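Local structure of epimerase (Methylomonas sp. DH-1, 7CJ7) at residues 50-55 with 97-102; 77-82 with 117-122; 133-138 with 169-174; 140-145 with 177-182; 164-169 with 200-205. The protein catalyses the manganese-dependent epimerization of ketoses at C3, acting most strongly on L-ribulose and also on D-ribulose, D-allulose and D-fructose. One frame throughout, in Å; residues are numbered along the deposited sequence.

Contact 1: residues 50-55 with 97-102; sequences IDVALT and TDVLYA
Ile50, Val52, Val99 and Ala102 make up the touching surface between 50-55, where helix 52-61 begins, and the end of helix 83-102. Every contact across it is apolar. Ile50 and Val99 meet tip to tip, with Ile50 CG2 4.0 Å from Val99 CG1. Val52 splits its two methyls between two partners. Its CG2 lies 4.1 Å from both Val99 CG1 and Val99 CG2, whereas CG1, placed opposite the backbone N (chi1 178°), reaches one turn further along the facing helix to Ala102 CB at 3.6 Å. Val99 therefore presents both methyls to the pair Ile50 and Val52.

The polar bonds stay inside 50-55. Asp51 is the N-cap: Leu54 N donates to Asp51 OD1 over 3.2 Å, at an N-H...O angle of 164°, from above the carboxylate plane. Asp51 O takes two donors, Thr55 N and Thr55 OG1; the hydroxyl also accepts the indole N-H of Trp20.

The cap and the Thr55 bonds serve the helix start, not the interface. Between these segments, the start of helix 52-61 with its preceding loop meets the end of helix 83-102 through methyl groups, a contact that depends on shape rather than on directional bonds.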
# COMPACT_ATOMS: atom_id res chain seq x y z
N ILE A 50 18.05 -22.97 -5.51
CA ILE A 50 18.91 -22.94 -4.29
C ILE A 50 19.79 -24.20 -4.27
O ILE A 50 19.26 -25.30 -4.45
CB ILE A 50 18.05 -22.81 -3.02
CG1 ILE A 50 18.89 -22.90 -1.76
CG2 ILE A 50 16.93 -23.83 -2.99
CD1 ILE A 50 18.20 -22.35 -0.54
N ASP A 51 21.10 -24.02 -4.07
CA ASP A 51 22.05 -25.13 -3.79
C ASP A 51 21.90 -25.49 -2.31
O ASP A 51 22.52 -24.83 -1.47
CB ASP A 51 23.49 -24.78 -4.16
CG ASP A 51 24.46 -25.95 -4.01
OD1 ASP A 51 24.17 -26.88 -3.23
OD2 ASP A 51 25.53 -25.89 -4.65
N VAL A 52 21.09 -26.50 -2.01
CA VAL A 52 20.66 -26.81 -0.62
C VAL A 52 21.86 -27.29 0.20
O VAL A 52 22.02 -26.82 1.33
CB VAL A 52 19.52 -27.83 -0.61
CG1 VAL A 52 19.13 -28.19 0.81
CG2 VAL A 52 18.32 -27.32 -1.41
N ALA A 53 22.68 -28.20 -0.33
CA ALA A 53 23.84 -28.75 0.39
C ALA A 53 24.80 -27.62 0.78
O ALA A 53 25.27 -27.59 1.94
CB ALA A 53 24.50 -29.82 -0.44
N LEU A 54 25.06 -26.69 -0.13
CA LEU A 54 26.00 -25.56 0.10
C LEU A 54 25.42 -24.67 1.19
O LEU A 54 26.16 -24.29 2.11
CB LEU A 54 26.19 -24.81 -1.22
CG LEU A 54 27.20 -23.67 -1.20
CD1 LEU A 54 27.75 -23.43 -2.60
CD2 LEU A 54 26.60 -22.40 -0.65
N THR A 55 24.12 -24.39 1.14
CA THR A 55 23.43 -23.53 2.13
C THR A 55 23.51 -24.20 3.50
O THR A 55 23.82 -23.51 4.48
CB THR A 55 21.99 -23.22 1.72
OG1 THR A 55 22.04 -22.49 0.49
CG2 THR A 55 21.23 -22.43 2.76
N THR A 97 8.74 -26.81 0.74
CA THR A 97 8.67 -27.62 1.98
C THR A 97 9.90 -28.54 2.04
O THR A 97 10.52 -28.63 3.10
CB THR A 97 7.35 -28.40 2.06
OG1 THR A 97 6.27 -27.46 2.02
CG2 THR A 97 7.26 -29.23 3.31
N ASP A 98 10.22 -29.20 0.93
CA ASP A 98 11.35 -30.16 0.84
C ASP A 98 12.66 -29.43 1.14
O ASP A 98 13.51 -29.99 1.87
CB ASP A 98 11.41 -30.82 -0.53
CG ASP A 98 10.27 -31.79 -0.84
OD1 ASP A 98 9.50 -32.14 0.08
OD2 ASP A 98 10.18 -32.21 -2.01
N VAL A 99 12.84 -28.25 0.58
CA VAL A 99 14.08 -27.44 0.77
C VAL A 99 14.17 -27.07 2.25
O VAL A 99 15.25 -27.23 2.83
CB VAL A 99 14.10 -26.20 -0.13
CG1 VAL A 99 15.20 -25.23 0.29
CG2 VAL A 99 14.26 -26.59 -1.58
N LEU A 100 13.06 -26.60 2.83
CA LEU A 100 13.03 -26.17 4.24
C LEU A 100 13.40 -27.35 5.13
O LEU A 100 14.25 -27.18 6.01
CB LEU A 100 11.64 -25.64 4.56
CG LEU A 100 11.40 -25.23 6.01
CD1 LEU A 100 12.30 -24.07 6.42
CD2 LEU A 100 9.94 -24.86 6.21
N TYR A 101 12.82 -28.53 4.90
CA TYR A 101 13.12 -29.75 5.68
C TYR A 101 14.62 -30.07 5.59
O TYR A 101 15.24 -30.38 6.63
CB TYR A 101 12.30 -30.95 5.20
CG TYR A 101 12.64 -32.24 5.92
CD1 TYR A 101 12.06 -32.55 7.13
CD2 TYR A 101 13.57 -33.12 5.39
CE1 TYR A 101 12.37 -33.73 7.80
CE2 TYR A 101 13.90 -34.29 6.05
CZ TYR A 101 13.30 -34.60 7.26
OH TYR A 101 13.62 -35.76 7.88
N ALA A 102 15.19 -29.97 4.39
CA ALA A 102 16.61 -30.30 4.13
C ALA A 102 17.53 -29.33 4.89
O ALA A 102 18.65 -29.74 5.27
CB ALA A 102 16.87 -30.30 2.64

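Contact 2: residues 77-82 with 117-122; sequences DVTSTD and GKYPGP
Two loops at the C-terminal end of the barrel strands meet here: 77-82, which links strand 65-72 to helix 83-102, and a second loop, 117-122, which links strand 107-112 to helix 125-143. The backbones stay well apart, the nearest CA atoms, those of Asp77 and Gly117, being 10.8 Å from each other, and the gap is bridged by one long side chain. Tyr119 OH donates to Asp77 OD2 over a short 2.6 Å. Asp77 OD2 lies at the edge of the Tyr119 ring, near its plane; the carboxylate and ring planes are 59° apart, and the hydroxyl approaches OD2 from 38° above the carboxylate plane.

The other carboxylate oxygen is occupied from within its own loop. Asp77 OD1 accepts from Thr79 N at 3.0 Å, an Asx turn, and from Thr79 OG1, both donors lying on the same face of the carboxylate. Thr79 can supply both because its chi1 of 69° places OG1 within 2.6 Å of Asp77 OD1, beside the N-H that meets the same oxygen. Three donors consequently fix the rotation of the Asp77 carboxylate, and Tyr119 OH in turn accepts from Ala115 N.

A type I turn from Asp77 to Ser80 closes with Ser80 N to Asp77 O, and Ser80 OG accepts Asp82 N at 3.0 Å in an ST turn. Tyr119 also packs on Trp264 of the second subunit. Its side chain is about 8 Å from that of Glu158, which binds D-allulose and D-fructose. Both segments are beta-alpha loops, and such loops at the C-terminal end of the strands form the active-site face of a TIM barrel.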
# COMPACT_ATOMS: atom_id res chain seq x y z
N ASP A 77 -0.45 -19.70 -9.00
CA ASP A 77 -1.49 -19.13 -8.09
C ASP A 77 -2.51 -20.21 -7.70
O ASP A 77 -3.35 -20.55 -8.54
CB ASP A 77 -2.19 -17.96 -8.78
CG ASP A 77 -3.15 -17.20 -7.88
OD1 ASP A 77 -3.43 -17.70 -6.76
OD2 ASP A 77 -3.61 -16.11 -8.31
N VAL A 78 -2.48 -20.69 -6.46
CA VAL A 78 -3.35 -21.80 -5.97
C VAL A 78 -4.80 -21.34 -5.79
O VAL A 78 -5.64 -22.22 -5.50
CB VAL A 78 -2.81 -22.43 -4.67
CG1 VAL A 78 -1.53 -23.20 -4.94
CG2 VAL A 78 -2.64 -21.41 -3.55
N THR A 79 -5.11 -20.05 -5.97
CA THR A 79 -6.51 -19.52 -5.98
C THR A 79 -7.12 -19.67 -7.38
O THR A 79 -8.36 -19.54 -7.50
CB THR A 79 -6.59 -18.04 -5.57
OG1 THR A 79 -6.00 -17.23 -6.59
CG2 THR A 79 -5.93 -17.78 -4.24
N SER A 80 -6.31 -19.92 -8.40
CA SER A 80 -6.75 -19.96 -9.82
C SER A 80 -7.89 -20.97 -10.03
O SER A 80 -7.84 -22.07 -9.44
CB SER A 80 -5.61 -20.28 -10.73
OG SER A 80 -6.03 -20.19 -12.08
N THR A 81 -8.84 -20.64 -10.91
CA THR A 81 -9.91 -21.57 -11.37
C THR A 81 -9.36 -22.41 -12.54
O THR A 81 -10.13 -23.20 -13.09
CB THR A 81 -11.20 -20.82 -11.70
OG1 THR A 81 -10.94 -19.85 -12.71
CG2 THR A 81 -11.79 -20.13 -10.48
N ASP A 82 -8.08 -22.26 -12.87
CA ASP A 82 -7.35 -23.12 -13.84
C ASP A 82 -6.64 -24.21 -13.04
O ASP A 82 -5.64 -23.95 -12.38
CB ASP A 82 -6.36 -22.30 -14.68
CG ASP A 82 -5.63 -23.12 -15.75
OD1 ASP A 82 -5.76 -24.36 -15.72
OD2 ASP A 82 -4.96 -22.50 -16.62
N GLY A 117 1.11 -10.02 -5.26
CA GLY A 117 1.07 -8.85 -6.16
C GLY A 117 -0.32 -8.31 -6.36
O GLY A 117 -1.22 -8.66 -5.58
N LYS A 118 -0.48 -7.43 -7.35
CA LYS A 118 -1.68 -6.57 -7.48
C LYS A 118 -2.73 -7.24 -8.37
O LYS A 118 -2.61 -7.15 -9.59
CB LYS A 118 -1.36 -5.19 -8.06
CG LYS A 118 -2.53 -4.22 -7.94
CD LYS A 118 -2.48 -3.01 -8.83
CE LYS A 118 -2.13 -1.75 -8.06
NZ LYS A 118 -0.78 -1.88 -7.48
N TYR A 119 -3.74 -7.85 -7.76
CA TYR A 119 -4.86 -8.48 -8.49
C TYR A 119 -5.65 -7.36 -9.15
O TYR A 119 -5.83 -6.30 -8.56
CB TYR A 119 -5.73 -9.30 -7.54
CG TYR A 119 -5.16 -10.66 -7.22
CD1 TYR A 119 -5.41 -11.74 -8.04
CD2 TYR A 119 -4.36 -10.86 -6.11
CE1 TYR A 119 -4.92 -13.00 -7.75
CE2 TYR A 119 -3.86 -12.12 -5.81
CZ TYR A 119 -4.14 -13.19 -6.63
OH TYR A 119 -3.65 -14.44 -6.36
N PRO A 120 -6.14 -7.58 -10.39
CA PRO A 120 -6.88 -6.55 -11.12
C PRO A 120 -8.35 -6.45 -10.67
O PRO A 120 -9.05 -5.59 -11.17
CB PRO A 120 -6.80 -7.06 -12.57
CG PRO A 120 -6.79 -8.56 -12.43
CD PRO A 120 -5.97 -8.82 -11.17
N GLY A 121 -8.78 -7.34 -9.78
CA GLY A 121 -10.17 -7.41 -9.32
C GLY A 121 -10.30 -8.26 -8.07
O GLY A 121 -9.35 -8.90 -7.64
N PRO A 122 -11.49 -8.24 -7.43
CA PRO A 122 -11.70 -8.99 -6.20
C PRO A 122 -11.72 -10.51 -6.41
O PRO A 122 -11.93 -10.95 -7.53
CB PRO A 122 -13.06 -8.49 -5.69
CG PRO A 122 -13.77 -7.99 -6.94
CD PRO A 122 -12.67 -7.48 -7.86

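Contact 3: residues 133-138 with 169-174; sequences AAMQRL and LAFLDE
Met135 and Gln136 are the two residues through which helix 125-143 meets Phe171 and Glu174 of helix 165-175 in this pair of segments. The backbones are not close: the nearest CA atoms, of Met135 and Leu172, are 9.0 Å apart, so the gap is spanned by side chains.

Along 133-138, Met135 comes first. Its CB points to the other helix, but the chain folds at chi2 (-57°) and again at chi3 (89°), which carries the thioether away; CG is left as the touching atom. It meets the edge of the Phe171 ring near the ring plane, Met135 CG to Phe171 CE1 being 4.1 Å. Phe171 brings its ring there by setting CG opposite its backbone N (chi1 -176°).

Gln136 follows with an extended chain that delivers its amide to the end of the facing helix. Gln136 NE2 donates to Val175 O, and it also lies 3.2 Å from Glu174 O.

Met135 also packs on Leu93 of helix 83-102, the helix that Arg137 joins by a salt bridge to Asp90, and on Leu151 of strand 148-152. Phe171 touches Leu151 too, as well as Val132 and Ser131 of helix 125-143. The contact thus lies between two successive outer helices of the barrel, with its inner edge resting on strand 148-152, the strand that connects them in sequence.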
# COMPACT_ATOMS: atom_id res chain seq x y z
N ALA A 133 -8.41 -25.03 0.15
CA ALA A 133 -8.13 -26.45 -0.18
C ALA A 133 -6.62 -26.63 -0.35
O ALA A 133 -6.07 -27.63 0.16
CB ALA A 133 -8.89 -26.86 -1.41
N ALA A 134 -5.97 -25.70 -1.06
CA ALA A 134 -4.52 -25.75 -1.32
C ALA A 134 -3.77 -25.73 0.02
O ALA A 134 -2.75 -26.43 0.15
CB ALA A 134 -4.09 -24.61 -2.20
N MET A 135 -4.24 -24.93 0.98
CA MET A 135 -3.52 -24.79 2.26
C MET A 135 -3.76 -26.05 3.11
O MET A 135 -2.86 -26.42 3.89
CB MET A 135 -3.92 -23.53 3.02
CG MET A 135 -3.45 -22.26 2.31
SD MET A 135 -1.66 -22.18 2.00
CE MET A 135 -1.54 -22.98 0.40
N GLN A 136 -4.89 -26.72 2.94
CA GLN A 136 -5.11 -28.04 3.58
C GLN A 136 -4.10 -29.04 3.02
O GLN A 136 -3.49 -29.76 3.83
CB GLN A 136 -6.54 -28.51 3.39
CG GLN A 136 -7.53 -27.65 4.13
CD GLN A 136 -8.96 -28.01 3.81
OE1 GLN A 136 -9.27 -28.47 2.72
NE2 GLN A 136 -9.84 -27.78 4.77
N ARG A 137 -3.96 -29.12 1.70
CA ARG A 137 -3.04 -30.11 1.07
C ARG A 137 -1.60 -29.81 1.51
O ARG A 137 -0.86 -30.76 1.85
CB ARG A 137 -3.21 -30.11 -0.45
CG ARG A 137 -4.59 -30.53 -0.94
CD ARG A 137 -4.61 -30.80 -2.43
NE ARG A 137 -4.29 -29.63 -3.23
CZ ARG A 137 -5.17 -28.70 -3.59
NH1 ARG A 137 -6.43 -28.79 -3.21
NH2 ARG A 137 -4.79 -27.67 -4.33
N LEU A 138 -1.21 -28.53 1.53
CA LEU A 138 0.16 -28.13 1.92
C LEU A 138 0.37 -28.44 3.40
O LEU A 138 1.41 -29.01 3.73
CB LEU A 138 0.37 -26.64 1.65
CG LEU A 138 1.69 -26.08 2.18
CD1 LEU A 138 2.88 -26.83 1.58
CD2 LEU A 138 1.80 -24.60 1.91
N LEU A 169 -7.88 -15.23 10.26
CA LEU A 169 -8.33 -16.20 11.29
C LEU A 169 -9.60 -16.93 10.81
O LEU A 169 -9.69 -18.14 11.04
CB LEU A 169 -8.54 -15.48 12.63
CG LEU A 169 -7.26 -15.01 13.31
CD1 LEU A 169 -7.59 -14.14 14.51
CD2 LEU A 169 -6.38 -16.19 13.72
N ALA A 170 -10.53 -16.26 10.12
CA ALA A 170 -11.72 -16.90 9.53
C ALA A 170 -11.28 -17.89 8.45
O ALA A 170 -11.82 -19.00 8.40
CB ALA A 170 -12.65 -15.86 8.97
N PHE A 171 -10.30 -17.51 7.63
CA PHE A 171 -9.71 -18.38 6.57
C PHE A 171 -9.12 -19.63 7.23
O PHE A 171 -9.39 -20.76 6.79
CB PHE A 171 -8.70 -17.58 5.75
CG PHE A 171 -8.08 -18.30 4.59
CD1 PHE A 171 -7.05 -19.21 4.78
CD2 PHE A 171 -8.47 -18.01 3.29
CE1 PHE A 171 -6.46 -19.85 3.70
CE2 PHE A 171 -7.86 -18.63 2.21
CZ PHE A 171 -6.85 -19.54 2.42
N LEU A 172 -8.34 -19.45 8.30
CA LEU A 172 -7.67 -20.58 8.99
C LEU A 172 -8.73 -21.50 9.63
O LEU A 172 -8.46 -22.69 9.75
CB LEU A 172 -6.71 -20.01 10.03
CG LEU A 172 -5.39 -19.52 9.46
CD1 LEU A 172 -4.60 -18.77 10.51
CD2 LEU A 172 -4.58 -20.67 8.92
N ASP A 173 -9.89 -20.96 10.00
CA ASP A 173 -10.98 -21.79 10.57
C ASP A 173 -11.48 -22.77 9.51
O ASP A 173 -11.82 -23.90 9.86
CB ASP A 173 -12.15 -20.94 11.07
CG ASP A 173 -11.87 -20.18 12.34
OD1 ASP A 173 -10.97 -20.59 13.09
OD2 ASP A 173 -12.58 -19.16 12.58
N GLU A 174 -11.51 -22.35 8.24
CA GLU A 174 -11.95 -23.20 7.10
C GLU A 174 -10.82 -24.18 6.76
O GLU A 174 -11.11 -25.33 6.43
CB GLU A 174 -12.38 -22.34 5.91
CG GLU A 174 -13.56 -21.43 6.21
CD GLU A 174 -13.88 -20.38 5.15
OE1 GLU A 174 -14.53 -19.36 5.48
OE2 GLU A 174 -13.48 -20.57 3.98

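Contact 4: residues 140-145 with 177-182; sequences DYAADK and RPNAFL
Asp140 and Arg177 form a side-on salt bridge at the N-terminal end of the TIM-barrel strands, where the end of helix 125-143 meets the turn leading into strand 180-185. Arg177 grips the carboxylate with two nitrogens. Arg177 NE donates to Asp140 OD1 at 2.9 Å, and Arg177 NH2 donates to Asp140 OD2 at 3.1 Å. Both oxygens are met on their syn sides, and the carboxylate and guanidinium planes are only 17° apart, so the two flat groups join edge to edge although the side chains cross at about a right angle. A bend at the second torsion turns the arginine chain toward the aspartate. This pair is on the looser side, since both residues are partly exposed.

The tighter part is around Asn179, which is buried. Its CG lies between the backbone N and the carbonyl carbon (chi1 65°), directing the amide to the helix end. Asn179 ND2 packs 3.8 Å from Ala143 CB and 4.0 Å from Ala142 CB, while its hydrogen bonds go to Ala139 O and Ile147 O. One amide nitrogen therefore ties the last part of the helix to the connection that enters strand 148-152. The turn holding Asn179 is type I, from Arg177 to Ala180, closed by Ala180 N to Arg177 O.

A water links the two parts: it donates to Asp140 OD1 at 3.2 Å and to Asn179 OD1 at 2.7 Å.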
# COMPACT_ATOMS: atom_id res chain seq x y z
N ASP A 140 -0.92 -30.69 5.22
CA ASP A 140 -0.84 -32.16 5.40
C ASP A 140 0.53 -32.65 4.91
O ASP A 140 1.13 -33.52 5.60
CB ASP A 140 -2.03 -32.86 4.72
CG ASP A 140 -3.35 -32.59 5.43
OD1 ASP A 140 -3.32 -32.17 6.60
OD2 ASP A 140 -4.41 -32.79 4.79
N TYR A 141 1.02 -32.11 3.79
CA TYR A 141 2.37 -32.44 3.25
C TYR A 141 3.46 -32.01 4.25
O TYR A 141 4.37 -32.84 4.55
CB TYR A 141 2.59 -31.79 1.89
CG TYR A 141 3.84 -32.25 1.20
CD1 TYR A 141 3.91 -33.49 0.57
CD2 TYR A 141 4.98 -31.47 1.20
CE1 TYR A 141 5.08 -33.92 -0.05
CE2 TYR A 141 6.15 -31.88 0.60
CZ TYR A 141 6.19 -33.10 -0.06
OH TYR A 141 7.36 -33.49 -0.64
N ALA A 142 3.38 -30.78 4.74
CA ALA A 142 4.34 -30.18 5.70
C ALA A 142 4.31 -30.98 7.01
O ALA A 142 5.36 -31.10 7.64
CB ALA A 142 4.02 -28.72 5.94
N ALA A 143 3.14 -31.49 7.40
CA ALA A 143 2.97 -32.17 8.71
C ALA A 143 3.85 -33.42 8.74
O ALA A 143 4.33 -33.78 9.82
CB ALA A 143 1.51 -32.49 8.94
N ASP A 144 4.06 -34.04 7.58
CA ASP A 144 4.85 -35.29 7.44
C ASP A 144 6.34 -34.98 7.66
O ASP A 144 7.09 -35.93 7.96
CB ASP A 144 4.56 -35.94 6.09
CG ASP A 144 3.15 -36.52 5.98
OD1 ASP A 144 2.65 -37.06 6.99
OD2 ASP A 144 2.56 -36.42 4.88
N LYS A 145 6.75 -33.71 7.55
CA LYS A 145 8.18 -33.28 7.65
C LYS A 145 8.39 -32.35 8.85
O LYS A 145 9.42 -31.66 8.88
CB LYS A 145 8.58 -32.61 6.33
CG LYS A 145 8.53 -33.56 5.14
CD LYS A 145 9.25 -33.06 3.92
CE LYS A 145 9.40 -34.16 2.88
NZ LYS A 145 10.59 -33.95 2.02
N ARG A 177 -6.40 -26.88 10.17
CA ARG A 177 -5.20 -27.74 10.30
C ARG A 177 -4.38 -27.25 11.49
O ARG A 177 -4.15 -26.05 11.63
CB ARG A 177 -4.41 -27.72 9.00
CG ARG A 177 -5.12 -28.42 7.85
CD ARG A 177 -5.38 -29.88 8.15
NE ARG A 177 -5.74 -30.65 6.98
CZ ARG A 177 -6.98 -30.83 6.56
NH1 ARG A 177 -7.97 -30.25 7.20
NH2 ARG A 177 -7.22 -31.57 5.49
N PRO A 178 -3.90 -28.17 12.36
CA PRO A 178 -3.21 -27.77 13.59
C PRO A 178 -1.84 -27.13 13.34
O PRO A 178 -1.34 -26.45 14.24
CB PRO A 178 -3.03 -29.11 14.33
CG PRO A 178 -3.04 -30.15 13.24
CD PRO A 178 -4.03 -29.63 12.21
N ASN A 179 -1.25 -27.34 12.16
CA ASN A 179 0.10 -26.81 11.85
C ASN A 179 -0.04 -25.65 10.86
O ASN A 179 0.96 -25.29 10.25
CB ASN A 179 1.05 -27.88 11.32
CG ASN A 179 0.61 -28.45 9.99
OD1 ASN A 179 -0.57 -28.72 9.80
ND2 ASN A 179 1.55 -28.65 9.09
N ALA A 180 -1.23 -25.06 10.75
CA ALA A 180 -1.44 -23.84 9.95
C ALA A 180 -1.71 -22.66 10.90
O ALA A 180 -2.62 -22.74 11.74
CB ALA A 180 -2.54 -24.03 8.95
N PHE A 181 -0.94 -21.60 10.75
CA PHE A 181 -0.94 -20.44 11.67
C PHE A 181 -1.10 -19.15 10.87
O PHE A 181 -0.88 -19.13 9.64
CB PHE A 181 0.36 -20.38 12.48
CG PHE A 181 0.54 -21.53 13.43
CD1 PHE A 181 1.15 -22.70 13.00
CD2 PHE A 181 0.13 -21.44 14.74
CE1 PHE A 181 1.32 -23.77 13.87
CE2 PHE A 181 0.30 -22.51 15.61
CZ PHE A 181 0.89 -23.67 15.17
N LEU A 182 -1.46 -18.09 11.59
CA LEU A 182 -1.47 -16.71 11.06
C LEU A 182 -0.04 -16.15 11.14
O LEU A 182 0.71 -16.48 12.08
CB LEU A 182 -2.43 -15.88 11.91
CG LEU A 182 -2.74 -14.48 11.38
CD1 LEU A 182 -3.61 -14.58 10.14
CD2 LEU A 182 -3.42 -13.64 12.44
O HOH W 1 -2.06 -30.91 9.23

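Contact 5: residues 164-169 with 200-205; sequences TGLEGL and VLAAGD
Leu166 and Leu169, one turn apart on helix 165-175, both lean over Ala202 on the short helix 198-203. The nearest CA pairs run in step, Leu166 with Ala202 at 7.2 Å and Leu169 with Ala203 at 6.8 Å, an approach that the small alanine side chains allow.

The two leucines arrive differently. The CB of Leu166 does not point at the other helix, and it is the end of the chain that comes over, Leu166 CD2 lying 3.6 Å from Ala202 CB. Leu169 points directly across, and both its methyls press against the Ala203 backbone from one side. Leu169 CD1 comes to 3.6 Å from Ala203 N and Leu169 CD2 to 3.9 Å from Ala203 CA, with CD2 also 4.1 Å from Ala203 CB. Leu169 CD1 reaches Ala202 CB as well, at 3.8 Å. Ala202 CB thus receives a methyl from each leucine.

The contact passes from exposed to buried: Leu166 and Ala202 are at the surface, while Leu169 and Ala203 both pack inward on Leu182 of strand 180-185.

A capping bond starts helix 165-175: Thr164 is the N-cap, its OG1 accepting Glu167 N at 3.2 Å with an N-H...O angle of 165°. Thr164 and Glu167 pack on Arg265 of the second subunit. After helix 198-203 the backbone changes conformation at Gly204, whose phi is positive (47°). Two helices on either side of one strand in sequence, meeting over its outer face, are the outer layer of a beta/alpha barrel, as expected of a xylose isomerase-like fold.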
# COMPACT_ATOMS: atom_id res chain seq x y z
N THR A 164 -6.51 -8.47 6.61
CA THR A 164 -6.45 -8.25 8.08
C THR A 164 -6.28 -9.57 8.81
O THR A 164 -6.67 -10.62 8.27
CB THR A 164 -7.69 -7.54 8.64
OG1 THR A 164 -8.80 -8.44 8.58
CG2 THR A 164 -8.03 -6.27 7.90
N GLY A 165 -5.71 -9.53 10.01
CA GLY A 165 -5.58 -10.71 10.87
C GLY A 165 -6.93 -11.37 11.10
O GLY A 165 -7.00 -12.61 11.08
N LEU A 166 -7.99 -10.59 11.29
CA LEU A 166 -9.35 -11.13 11.54
C LEU A 166 -9.81 -11.95 10.32
O LEU A 166 -10.37 -13.04 10.51
CB LEU A 166 -10.31 -9.98 11.85
CG LEU A 166 -9.92 -9.11 13.04
CD1 LEU A 166 -11.03 -8.12 13.37
CD2 LEU A 166 -9.57 -9.96 14.25
N GLU A 167 -9.59 -11.45 9.10
CA GLU A 167 -9.92 -12.21 7.88
C GLU A 167 -9.06 -13.47 7.81
O GLU A 167 -9.59 -14.53 7.41
CB GLU A 167 -9.72 -11.37 6.62
CG GLU A 167 -10.76 -10.29 6.48
CD GLU A 167 -10.69 -9.57 5.15
OE1 GLU A 167 -9.57 -9.52 4.56
OE2 GLU A 167 -11.73 -9.04 4.71
N GLY A 168 -7.77 -13.38 8.15
CA GLY A 168 -6.88 -14.55 8.14
C GLY A 168 -7.36 -15.62 9.10
O GLY A 168 -7.25 -16.82 8.78
N LEU A 169 -7.88 -15.23 10.26
CA LEU A 169 -8.33 -16.20 11.29
C LEU A 169 -9.60 -16.93 10.81
O LEU A 169 -9.69 -18.14 11.04
CB LEU A 169 -8.54 -15.48 12.63
CG LEU A 169 -7.26 -15.01 13.31
CD1 LEU A 169 -7.59 -14.14 14.51
CD2 LEU A 169 -6.38 -16.19 13.72
N VAL A 200 -3.76 -9.32 16.88
CA VAL A 200 -2.81 -10.10 17.73
C VAL A 200 -3.62 -10.72 18.87
O VAL A 200 -3.47 -11.91 19.12
CB VAL A 200 -1.67 -9.23 18.26
CG1 VAL A 200 -0.85 -9.97 19.32
CG2 VAL A 200 -0.77 -8.74 17.14
N LEU A 201 -4.43 -9.93 19.57
CA LEU A 201 -5.24 -10.42 20.71
C LEU A 201 -6.22 -11.49 20.22
O LEU A 201 -6.39 -12.49 20.92
CB LEU A 201 -5.97 -9.23 21.36
CG LEU A 201 -5.06 -8.13 21.91
CD1 LEU A 201 -5.86 -7.03 22.57
CD2 LEU A 201 -4.04 -8.70 22.89
N ALA A 202 -6.83 -11.30 19.04
CA ALA A 202 -7.80 -12.26 18.48
C ALA A 202 -7.09 -13.58 18.15
O ALA A 202 -7.68 -14.65 18.41
CB ALA A 202 -8.48 -11.68 17.27
N ALA A 203 -5.87 -13.51 17.62
CA ALA A 203 -5.11 -14.69 17.13
C ALA A 203 -4.66 -15.56 18.32
O ALA A 203 -4.82 -16.79 18.25
CB ALA A 203 -3.93 -14.23 16.31
N GLY A 204 -4.15 -14.94 19.38
CA GLY A 204 -3.56 -15.67 20.51
C GLY A 204 -2.62 -16.75 20.00
O GLY A 204 -1.71 -16.43 19.21
N ASP A 205 -2.86 -18.00 20.40
CA ASP A 205 -1.98 -19.15 20.05
C ASP A 205 -1.94 -19.39 18.54
O ASP A 205 -1.06 -20.13 18.11
CB ASP A 205 -2.42 -20.41 20.79
CG ASP A 205 -2.14 -20.37 22.27
OD1 ASP A 205 -1.55 -19.37 22.73
OD2 ASP A 205 -2.53 -21.33 22.97

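How the contacts relate
All five contacts belong to one eight-stranded TIM barrel and mostly join its outer helices and loops. Contacts 1 and 2 alternate along the chain, and 77-82 leads into helix 83-102, whose end belongs to contact 1, yet their centres are 28 Å apart. Contacts 3, 4 and 5 also interleave: helix 125-143 serves 3 and 4, and helix 165-175 serves 3 and 5. Leu169 lies in the segments of both contact 3 and contact 5, but touches the partner only in contact 5. Contacts 3 and 4 are the nearest pair, with centres 10 Å apart, and Leu172 packs on strand 180-185. Asp98 bridges contact 1 to contact 4 through Lys145 and Tyr141. Contacts 2 and 5 both reach the second subunit.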